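Local coordinates for enoyl-CoA hydratase/isomerase (Shewanella pealeana, PDB 4KPK), which probably acts as an isomerase or hydratase on acyl-CoA substrates, as a trimeric member of the enoyl-CoA hydratase/isomerase (crotonase-like) family, at residues Q115-A118 with D119-L123; I160-E163 with R164-F167; A194-Y197 with M198-E202; D205-K208 with A209-Q213. All coordinates share one frame; numbering follows the deposited sequence.

Interaction 1: Q115-A118 with D119-L123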
loop_
_atom_site.group_PDB
_atom_site.type_symbol
_atom_site.label_atom_id
_atom_site.label_comp_id
_atom_site.label_asym_id
_atom_site.label_seq_id
_atom_site.Cartn_x
_atom_site.Cartn_y
_atom_site.Cartn_z
ATOM N N GLN A 115 -4.385 -32.362 -13.114
ATOM C CA GLN A 115 -3.707 -32.824 -11.911
ATOM C C GLN A 115 -2.982 -31.654 -11.271
ATOM O O GLN A 115 -2.949 -31.516 -10.031
ATOM C CB GLN A 115 -2.731 -33.922 -12.256
ATOM C CG GLN A 115 -3.416 -35.213 -12.679
ATOM C CD GLN A 115 -2.380 -36.197 -13.217
ATOM O OE1 GLN A 115 -1.564 -35.835 -14.048
ATOM N NE2 GLN A 115 -2.398 -37.431 -12.721
ATOM N N ASN A 116 -2.390 -30.832 -12.123
ATOM C CA ASN A 116 -1.715 -29.608 -11.676
ATOM C C ASN A 116 -2.661 -28.651 -10.998
ATOM O O ASN A 116 -2.310 -28.041 -10.025
ATOM C CB ASN A 116 -1.063 -28.897 -12.861
ATOM C CG ASN A 116 0.345 -29.374 -13.139
ATOM O OD1 ASN A 116 0.723 -29.575 -14.296
ATOM N ND2 ASN A 116 1.137 -29.533 -12.099
ATOM N N LEU A 117 -3.875 -28.543 -11.532
ATOM C CA LEU A 117 -4.872 -27.653 -11.013
ATOM C C LEU A 117 -5.312 -28.053 -9.615
ATOM O O LEU A 117 -5.416 -27.187 -8.717
ATOM C CB LEU A 117 -6.049 -27.567 -11.972
ATOM C CG LEU A 117 -7.091 -26.477 -11.701
ATOM C CD1 LEU A 117 -6.600 -25.098 -12.137
ATOM C CD2 LEU A 117 -8.406 -26.809 -12.430
ATOM N N ALA A 118 -5.568 -29.353 -9.438
ATOM C CA ALA A 118 -5.866 -29.920 -8.143
ATOM C C ALA A 118 -4.729 -29.618 -7.139
ATOM O O ALA A 118 -5.005 -29.219 -6.039
ATOM C CB ALA A 118 -6.075 -31.436 -8.265
ATOM N N ASP A 119 -3.466 -29.851 -7.519
ATOM C CA ASP A 119 -2.313 -29.508 -6.604
ATOM C C ASP A 119 -2.402 -28.067 -6.171
ATOM O O ASP A 119 -2.489 -27.766 -5.010
ATOM C CB ASP A 119 -0.973 -29.647 -7.318
ATOM C CG ASP A 119 -0.240 -30.812 -6.878
ATOM O OD1 ASP A 119 -0.753 -31.918 -7.144
ATOM O OD2 ASP A 119 0.833 -30.621 -6.232
ATOM N N ALA A 120 -2.482 -27.190 -7.166
ATOM C CA ALA A 120 -2.505 -25.770 -6.916
ATOM C C ALA A 120 -3.664 -25.408 -6.015
ATOM O O ALA A 120 -3.445 -24.544 -5.097
ATOM C CB ALA A 120 -2.495 -24.966 -8.222
ATOM N N ASN A 121 -4.848 -26.069 -6.200
ATOM C CA ASN A 121 -5.997 -25.732 -5.423
ATOM C C ASN A 121 -5.823 -26.140 -4.008
ATOM O O ASN A 121 -6.312 -25.461 -3.143
ATOM C CB ASN A 121 -7.326 -26.334 -5.911
ATOM C CG ASN A 121 -7.893 -25.645 -7.141
ATOM O OD1 ASN A 121 -7.734 -24.443 -7.356
ATOM N ND2 ASN A 121 -8.620 -26.416 -7.940
ATOM N N GLU A 122 -5.130 -27.231 -3.745
ATOM C CA GLU A 122 -4.825 -27.574 -2.361
ATOM C C GLU A 122 -3.874 -26.575 -1.676
ATOM O O GLU A 122 -4.072 -26.256 -0.519
ATOM C CB GLU A 122 -4.259 -29.007 -2.243
ATOM C CG GLU A 122 -5.347 -30.009 -2.604
ATOM C CD GLU A 122 -6.635 -29.794 -1.789
ATOM O OE1 GLU A 122 -6.687 -30.272 -0.625
ATOM O OE2 GLU A 122 -7.586 -29.123 -2.301
ATOM N N LEU A 123 -2.853 -26.127 -2.400
ATOM C CA LEU A 123 -1.937 -25.116 -1.872
ATOM C C LEU A 123 -2.744 -23.847 -1.671
ATOM O O LEU A 123 -2.575 -23.135 -0.655
ATOM C CB LEU A 123 -0.776 -24.866 -2.819
ATOM C CG LEU A 123 0.268 -23.949 -2.166
ATOM C CD1 LEU A 123 0.703 -24.425 -0.810
ATOM C CD2 LEU A 123 1.453 -23.694 -3.103
HETATM O O HOH W 1 -7.633 -30.162 -5.057
#

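Interaction 2: I160-E163 with R164-F167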
loop_
_atom_site.group_PDB
_atom_site.type_symbol
_atom_site.label_atom_id
_atom_site.label_comp_id
_atom_site.label_asym_id
_atom_site.label_seq_id
_atom_site.Cartn_x
_atom_site.Cartn_y
_atom_site.Cartn_z
ATOM N N ILE A 160 8.152 -12.697 12.620
ATOM C CA ILE A 160 9.460 -12.315 13.196
ATOM C C ILE A 160 10.472 -13.243 12.588
ATOM O O ILE A 160 10.199 -14.442 12.456
ATOM C CB ILE A 160 9.431 -12.519 14.713
ATOM C CG1 ILE A 160 8.183 -11.860 15.244
ATOM C CG2 ILE A 160 10.673 -11.917 15.380
ATOM C CD1 ILE A 160 7.842 -12.234 16.648
ATOM N N ALA A 161 11.552 -12.696 12.091
ATOM C CA ALA A 161 12.618 -13.510 11.506
ATOM C C ALA A 161 13.979 -13.238 12.233
ATOM O O ALA A 161 14.081 -12.218 12.888
ATOM C CB ALA A 161 12.756 -13.234 10.036
ATOM N N ASN A 162 14.951 -14.168 12.124
ATOM C CA ASN A 162 16.332 -13.929 12.630
ATOM C C ASN A 162 17.123 -13.176 11.586
ATOM O O ASN A 162 16.598 -12.891 10.508
ATOM C CB ASN A 162 17.047 -15.214 13.083
ATOM C CG ASN A 162 17.394 -16.166 11.951
ATOM O OD1 ASN A 162 17.195 -15.909 10.761
ATOM N ND2 ASN A 162 17.919 -17.308 12.340
ATOM N N GLU A 163 18.364 -12.817 11.917
ATOM C CA GLU A 163 19.161 -11.916 11.078
ATOM C C GLU A 163 19.640 -12.560 9.783
ATOM O O GLU A 163 19.827 -11.868 8.773
ATOM C CB GLU A 163 20.349 -11.355 11.891
ATOM C CG GLU A 163 20.031 -10.036 12.595
ATOM C CD GLU A 163 20.966 -9.753 13.754
ATOM O OE1 GLU A 163 22.193 -9.686 13.532
ATOM O OE2 GLU A 163 20.476 -9.564 14.894
ATOM N N ARG A 164 19.825 -13.875 9.815
ATOM C CA ARG A 164 20.210 -14.662 8.621
ATOM C C ARG A 164 19.034 -14.987 7.682
ATOM O O ARG A 164 19.274 -15.616 6.631
ATOM C CB ARG A 164 20.817 -16.010 9.016
ATOM C CG ARG A 164 22.287 -15.975 9.349
ATOM C CD ARG A 164 22.744 -17.371 9.763
ATOM N NE ARG A 164 24.184 -17.424 10.055
ATOM C CZ ARG A 164 25.151 -17.406 9.134
ATOM N NH1 ARG A 164 24.858 -17.316 7.836
ATOM N NH2 ARG A 164 26.429 -17.481 9.504
ATOM N N ALA A 165 17.789 -14.610 8.054
ATOM C CA ALA A 165 16.614 -14.980 7.198
ATOM C C ALA A 165 16.744 -14.575 5.749
ATOM O O ALA A 165 17.235 -13.514 5.411
ATOM C CB ALA A 165 15.331 -14.440 7.753
ATOM N N SER A 166 16.294 -15.448 4.880
ATOM C CA SER A 166 16.571 -15.326 3.481
ATOM C C SER A 166 15.267 -15.482 2.719
ATOM O O SER A 166 14.461 -16.357 3.074
ATOM C CB SER A 166 17.496 -16.484 3.096
ATOM O OG SER A 166 18.552 -16.017 2.358
ATOM N N PHE A 167 15.061 -14.666 1.672
ATOM C CA PHE A 167 13.817 -14.722 0.868
ATOM C C PHE A 167 14.119 -14.588 -0.613
ATOM O O PHE A 167 15.104 -13.957 -1.001
ATOM C CB PHE A 167 12.823 -13.623 1.299
ATOM C CG PHE A 167 12.631 -13.569 2.765
ATOM C CD1 PHE A 167 11.652 -14.321 3.381
ATOM C CD2 PHE A 167 13.505 -12.806 3.548
ATOM C CE1 PHE A 167 11.530 -14.285 4.767
ATOM C CE2 PHE A 167 13.379 -12.759 4.890
ATOM C CZ PHE A 167 12.415 -13.518 5.520
HETATM O O HOH W 2 19.307 -11.907 6.177
#

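Interaction 3: A194-Y197 with M198-E202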
loop_
_atom_site.group_PDB
_atom_site.type_symbol
_atom_site.label_atom_id
_atom_site.label_comp_id
_atom_site.label_asym_id
_atom_site.label_seq_id
_atom_site.Cartn_x
_atom_site.Cartn_y
_atom_site.Cartn_z
ATOM N N ALA A 194 6.636 -6.015 -5.512
ATOM C CA ALA A 194 6.356 -7.321 -6.144
ATOM C C ALA A 194 6.785 -7.368 -7.573
ATOM O O ALA A 194 7.286 -8.375 -8.067
ATOM C CB ALA A 194 4.871 -7.685 -6.005
ATOM N N ARG A 195 6.540 -6.295 -8.279
ATOM C CA ARG A 195 6.898 -6.234 -9.662
ATOM C C ARG A 195 8.415 -6.289 -9.826
ATOM O O ARG A 195 8.893 -6.739 -10.843
ATOM C CB ARG A 195 6.321 -4.982 -10.300
ATOM C CG ARG A 195 4.930 -5.269 -10.895
ATOM C CD ARG A 195 4.185 -4.084 -11.409
ATOM N NE ARG A 195 4.706 -3.647 -12.685
ATOM C CZ ARG A 195 4.024 -2.890 -13.537
ATOM N NH1 ARG A 195 2.761 -2.551 -13.287
ATOM N NH2 ARG A 195 4.583 -2.500 -14.656
ATOM N N ARG A 196 9.181 -5.821 -8.834
ATOM C CA ARG A 196 10.643 -6.005 -8.926
ATOM C C ARG A 196 10.994 -7.460 -8.613
ATOM O O ARG A 196 11.462 -8.234 -9.478
ATOM C CB ARG A 196 11.333 -5.062 -8.001
ATOM C CG ARG A 196 12.823 -5.361 -7.858
ATOM C CD ARG A 196 13.440 -4.616 -6.675
ATOM N NE ARG A 196 14.841 -5.061 -6.490
ATOM C CZ ARG A 196 15.705 -4.473 -5.663
ATOM N NH1 ARG A 196 15.344 -3.416 -4.974
ATOM N NH2 ARG A 196 16.948 -4.920 -5.562
ATOM N N TYR A 197 10.713 -7.870 -7.396
ATOM C CA TYR A 197 11.217 -9.133 -6.903
ATOM C C TYR A 197 10.677 -10.360 -7.600
ATOM O O TYR A 197 11.421 -11.332 -7.769
ATOM C CB TYR A 197 11.004 -9.209 -5.401
ATOM C CG TYR A 197 11.957 -8.322 -4.658
ATOM C CD1 TYR A 197 11.545 -7.112 -4.177
ATOM C CD2 TYR A 197 13.310 -8.691 -4.471
ATOM C CE1 TYR A 197 12.420 -6.264 -3.490
ATOM C CE2 TYR A 197 14.213 -7.823 -3.785
ATOM C CZ TYR A 197 13.734 -6.617 -3.314
ATOM O OH TYR A 197 14.503 -5.713 -2.662
HETATM N N MSE A 198 9.403 -10.336 -8.007
HETATM C CA MSE A 198 8.854 -11.438 -8.830
HETATM C C MSE A 198 9.417 -11.530 -10.208
HETATM O O MSE A 198 9.443 -12.623 -10.756
HETATM C CB MSE A 198 7.339 -11.448 -8.905
HETATM C CG MSE A 198 6.754 -11.770 -7.549
HETATM SE SE MSE A 198 4.758 -11.738 -7.619
HETATM C CE MSE A 198 4.339 -12.918 -9.115
ATOM N N LEU A 199 9.874 -10.415 -10.786
ATOM C CA LEU A 199 10.521 -10.448 -12.064
ATOM C C LEU A 199 12.007 -10.737 -12.015
ATOM O O LEU A 199 12.527 -11.426 -12.921
ATOM C CB LEU A 199 10.294 -9.154 -12.807
ATOM C CG LEU A 199 8.861 -8.901 -13.335
ATOM C CD1 LEU A 199 8.831 -7.515 -13.972
ATOM C CD2 LEU A 199 8.412 -10.002 -14.293
ATOM N N THR A 200 12.727 -10.234 -10.985
ATOM C CA THR A 200 14.195 -10.496 -10.910
ATOM C C THR A 200 14.525 -11.855 -10.382
ATOM O O THR A 200 15.562 -12.437 -10.742
ATOM C CB THR A 200 14.931 -9.456 -10.026
ATOM O OG1 THR A 200 14.364 -9.426 -8.699
ATOM C CG2 THR A 200 14.764 -8.114 -10.667
ATOM N N ALA A 201 13.637 -12.362 -9.535
ATOM C CA ALA A 201 13.870 -13.536 -8.701
ATOM C C ALA A 201 15.160 -13.398 -7.784
ATOM O O ALA A 201 15.829 -14.383 -7.435
ATOM C CB ALA A 201 13.921 -14.782 -9.568
ATOM N N GLU A 202 15.489 -12.177 -7.416
ATOM C CA GLU A 202 16.631 -11.981 -6.554
ATOM C C GLU A 202 16.339 -12.371 -5.122
ATOM O O GLU A 202 15.187 -12.365 -4.648
ATOM C CB GLU A 202 17.142 -10.546 -6.644
ATOM C CG GLU A 202 16.200 -9.515 -6.075
ATOM C CD GLU A 202 16.498 -8.125 -6.614
ATOM O OE1 GLU A 202 17.498 -7.481 -6.132
ATOM O OE2 GLU A 202 15.735 -7.687 -7.500
HETATM O O HOH W 3 12.654 -12.528 -5.326
#

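Interaction 4: D205-K208 with A209-Q213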
loop_
_atom_site.group_PDB
_atom_site.type_symbol
_atom_site.label_atom_id
_atom_site.label_comp_id
_atom_site.label_asym_id
_atom_site.label_seq_id
_atom_site.Cartn_x
_atom_site.Cartn_y
_atom_site.Cartn_z
ATOM N N ASP A 205 17.198 -9.987 2.006
ATOM C CA ASP A 205 17.582 -10.300 3.362
ATOM C C ASP A 205 16.557 -9.824 4.380
ATOM O O ASP A 205 15.501 -9.335 4.030
ATOM C CB ASP A 205 19.050 -9.828 3.701
ATOM C CG ASP A 205 19.229 -8.315 3.795
ATOM O OD1 ASP A 205 18.263 -7.544 3.938
ATOM O OD2 ASP A 205 20.393 -7.881 3.731
ATOM N N ALA A 206 16.868 -10.046 5.651
ATOM C CA ALA A 206 15.978 -9.810 6.731
ATOM C C ALA A 206 15.618 -8.341 6.800
ATOM O O ALA A 206 14.473 -7.982 7.048
ATOM C CB ALA A 206 16.673 -10.227 8.039
ATOM N N GLN A 207 16.617 -7.481 6.628
ATOM C CA GLN A 207 16.398 -6.068 6.826
ATOM C C GLN A 207 15.457 -5.552 5.738
ATOM O O GLN A 207 14.599 -4.745 5.990
ATOM C CB GLN A 207 17.735 -5.337 6.749
ATOM C CG GLN A 207 17.602 -3.841 6.804
ATOM C CD GLN A 207 16.864 -3.356 8.039
ATOM O OE1 GLN A 207 17.075 -3.876 9.153
ATOM N NE2 GLN A 207 15.990 -2.349 7.861
ATOM N N LYS A 208 15.694 -5.959 4.516
ATOM C CA LYS A 208 14.812 -5.575 3.396
ATOM C C LYS A 208 13.361 -6.075 3.613
ATOM O O LYS A 208 12.406 -5.363 3.351
ATOM C CB LYS A 208 15.408 -6.170 2.111
ATOM C CG LYS A 208 14.555 -6.116 0.851
ATOM C CD LYS A 208 14.119 -4.719 0.507
ATOM C CE LYS A 208 15.275 -3.822 0.204
ATOM N NZ LYS A 208 14.688 -2.597 -0.400
ATOM N N ALA A 209 13.238 -7.304 4.112
ATOM C CA ALA A 209 11.988 -7.913 4.531
ATOM C C ALA A 209 11.219 -7.053 5.513
ATOM O O ALA A 209 9.971 -6.873 5.420
ATOM C CB ALA A 209 12.264 -9.285 5.171
ATOM N N LEU A 210 11.969 -6.546 6.484
ATOM C CA LEU A 210 11.409 -5.698 7.488
ATOM C C LEU A 210 10.889 -4.410 6.839
ATOM O O LEU A 210 9.759 -4.005 7.138
ATOM C CB LEU A 210 12.456 -5.421 8.615
ATOM C CG LEU A 210 12.045 -4.492 9.768
ATOM C CD1 LEU A 210 10.903 -5.131 10.537
ATOM C CD2 LEU A 210 13.191 -4.204 10.747
ATOM N N GLU A 211 11.700 -3.767 5.979
ATOM C CA GLU A 211 11.314 -2.528 5.285
ATOM C C GLU A 211 10.059 -2.671 4.431
ATOM O O GLU A 211 9.235 -1.766 4.364
ATOM C CB GLU A 211 12.462 -2.019 4.381
ATOM C CG GLU A 211 13.544 -1.241 5.154
ATOM C CD GLU A 211 14.956 -1.452 4.635
ATOM O OE1 GLU A 211 15.115 -1.794 3.450
ATOM O OE2 GLU A 211 15.924 -1.285 5.428
ATOM N N LEU A 212 9.988 -3.793 3.714
ATOM C CA LEU A 212 8.864 -4.142 2.871
ATOM C C LEU A 212 7.654 -4.639 3.643
ATOM O O LEU A 212 6.544 -4.822 3.067
ATOM C CB LEU A 212 9.284 -5.258 1.974
ATOM C CG LEU A 212 10.377 -4.877 0.995
ATOM C CD1 LEU A 212 10.666 -6.048 0.110
ATOM C CD2 LEU A 212 10.062 -3.655 0.171
ATOM N N GLN A 213 7.899 -4.890 4.939
ATOM C CA GLN A 213 6.874 -5.315 5.881
ATOM C C GLN A 213 6.501 -6.750 5.668
ATOM O O GLN A 213 5.496 -7.169 6.159
ATOM C CB GLN A 213 5.584 -4.437 5.853
ATOM C CG GLN A 213 5.782 -3.020 6.346
ATOM C CD GLN A 213 4.493 -2.217 6.421
ATOM O OE1 GLN A 213 3.477 -2.665 6.950
ATOM N NE2 GLN A 213 4.543 -1.004 5.896
#

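Interaction 1: Q115-A118 with D119-L123
With CG of Leu117 set anti to its own nitrogen (chi1 -169°) and CG of Asn121 anti to its carbonyl carbon (chi1 -76°), the two side chains slant across each other one helical turn apart. The touch is light: Leu117 CG lies 4.1 Å from Asn121 ND2, while Asn121 CG sits 3.3 Å from Leu117 O. That carbonyl already accepts the backbone bond from Asn121 N at 2.8 Å, and ND2, though near it, has too poor an angle to add a second. The polar end of Asn121 is directed elsewhere, its OD1 being hydrogen-bonded to Ser265 of the second subunit. Replacing the asparagine with an alanine is likely to leave Ser265 of the second subunit without this acceptor and to open a gap beside Leu117. One residue on, Glu122 CG lies 3.5 Å from Ala118 O, and the bend at chi2 swings the carboxylate round toward a water. This water donates to Ala118 O at 3.0 Å and to Glu122 OE2 at 2.9 Å, so the carbonyl takes the water as well as Glu122 N. Leu117 and Ala120 pack on Ala269 and Ile268 of the second subunit. The successive i to i+4 bonds, from Asp119 N to Gln115 O through Glu122 N to Ala118 O, are those of a regular alpha helix, here an early part of helix 113-132, with one side laid against a neighbouring subunit of the trimer.

Interaction 2: I160-E163 with R164-F167
Ala161, the last residue of strand 158-161, meets Ala165 through methyl groups alone, CB to CB at 3.6 Å, at the point where the chain turns. Both residues are buried, and Ala161 also packs on Val141 of the neighbouring strand and on Ile215. Next comes Asn162, the first residue of a type I beta turn that ends at Ala165. Its carbonyl oxygen accepts the turn bond from Ala165 N at 3.2 Å. The N-H points well at the oxygen (159°), yet the donor stands above the carbonyl plane, 61° out of it, and uses no lone-pair direction. The side chain of Asn162 has CG between its own nitrogen and carbonyl carbon (chi1 69°), which folds OD1 back over the turn to 3.1 Å from Ala165 N. The angle there is too poor for a bond; OD1 instead accepts from Gly143 N, which ties the turn to the loop that follows strand 137-141. Glu163 follows at the exposed corner, with its backbone N held by Asp220 OD1. Its carbonyl oxygen takes a water at 2.6 Å, and the same water donates to Ala165 O at 2.7 Å, bridging the two carbonyls on the flank that faces Asp205 and Ala206. Chemically, then, the turn rests on one backbone bond, a water bridge and a small methyl contact, whereas the asparagine carboxamide spends its acceptor on a neighbouring loop; the polar groups of the turn are shared between its own closure and its attachment to neighbouring loops.

Interaction 3: A194-Y197 with M198-E202
The Arg196 guanidinium meets the Glu202 carboxylate at its edge, while the hydroxyl oxygen of Tyr197 lies over one of its faces, 3.3 Å above the plane and offset toward the rim. The Tyr197 ring in turn carries Arg196 CD on one face, also toward the rim, and Glu202 CG approaches that ring obliquely, 3.4 Å from Tyr197 CD2. Arg196 grips the carboxylate side-on with two nitrogens: NE reaches Glu202 OE2 at 3.0 Å and NH2 reaches Glu202 OE1 at 2.7 Å. The two planes are 63° apart, and both oxygens are met from above the carboxylate plane, so this is a twisted rather than a coplanar pairing. An arginine chain extended from CG to NE, starting anti to the backbone nitrogen (chi1 170°), spans the distance to Glu202 beyond the helix end. Thr200 completes the cluster. Its OG1 donates to Glu202 OE2 at 2.5 Å, on the anti side of the carboxylate, and accepts from Glu202 N at 3.2 Å, forming an ST turn just where helix 191-200 gives way to Ala201, whose phi is positive. A water donates to Tyr197 O and to Glu202 O across the same end. Arg195 is engaged elsewhere, in a salt bridge with Asp157 of the second subunit. Chemically, Glu202 OE2 has two donors and OE1 one; this network would be expected to favour the ionised carboxylate and to limit its freedom to turn as the chain leaves the helix.

Interaction 4: D205-K208 with A209-Q213
Lys208, Gln207 and Glu211 dominate the side-chain contact along the short helix 206-212, which Asp205 starts as N-cap and a Schellman motif at Gln213 ends. The capping bond runs from Lys208 N to Asp205 OD1 at 3.1 Å and is nearly straight, at 173°. Lys208 bends at chi2 and chi3, which curls its chain forward along the helix toward Leu212: CD lies 3.7 Å from Leu212 CD1, and the lysine crosses Glu211 at about a right angle. Its NZ to Glu211 OE1 pairing, at 4.0 Å, is only a long salt bridge. The aliphatic part of Lys208 also packs on Tyr197, as does Leu212. With an alanine in place of Lys208, the methylenes beside Leu212 CD1 are gone, which would probably open a gap there and leave Glu211 without its distant positive partner. On the outer side, Gln207 reaches one turn ahead, while the backbone bond from Glu211 N to Gln207 O closes the same turn. Amide and carboxylate planes are 51° apart: Gln207 NE2 donates to Glu211 OE2 at 2.7 Å, with the acceptor in the amide plane and the donor 39° out of the carboxylate plane.

How the interactions relate
The four contacts follow one another along the chain without overlap, all within the crotonase-like part of the protein. Interactions 2 and 4 lie closest, with centres about 9 Å apart: the carbonyl oxygens of Asn162 and Glu163 pack on Ala206, and Phe167 on Ala209, setting helix 206-212 against the chain leaving strand 158-161. Interaction 3 joins interaction 4, centres about 14 Å apart, through Tyr197 of helix 191-200 against Lys208 and Leu212. Interaction 1, on helix 113-132, stands apart, its centre about 24 Å from that of interaction 3. Interactions 2, 4 and 3 thus form a chain of contacts from strand 158-161 of the main sheet to the interface with the second subunit, which interaction 1 reaches separately.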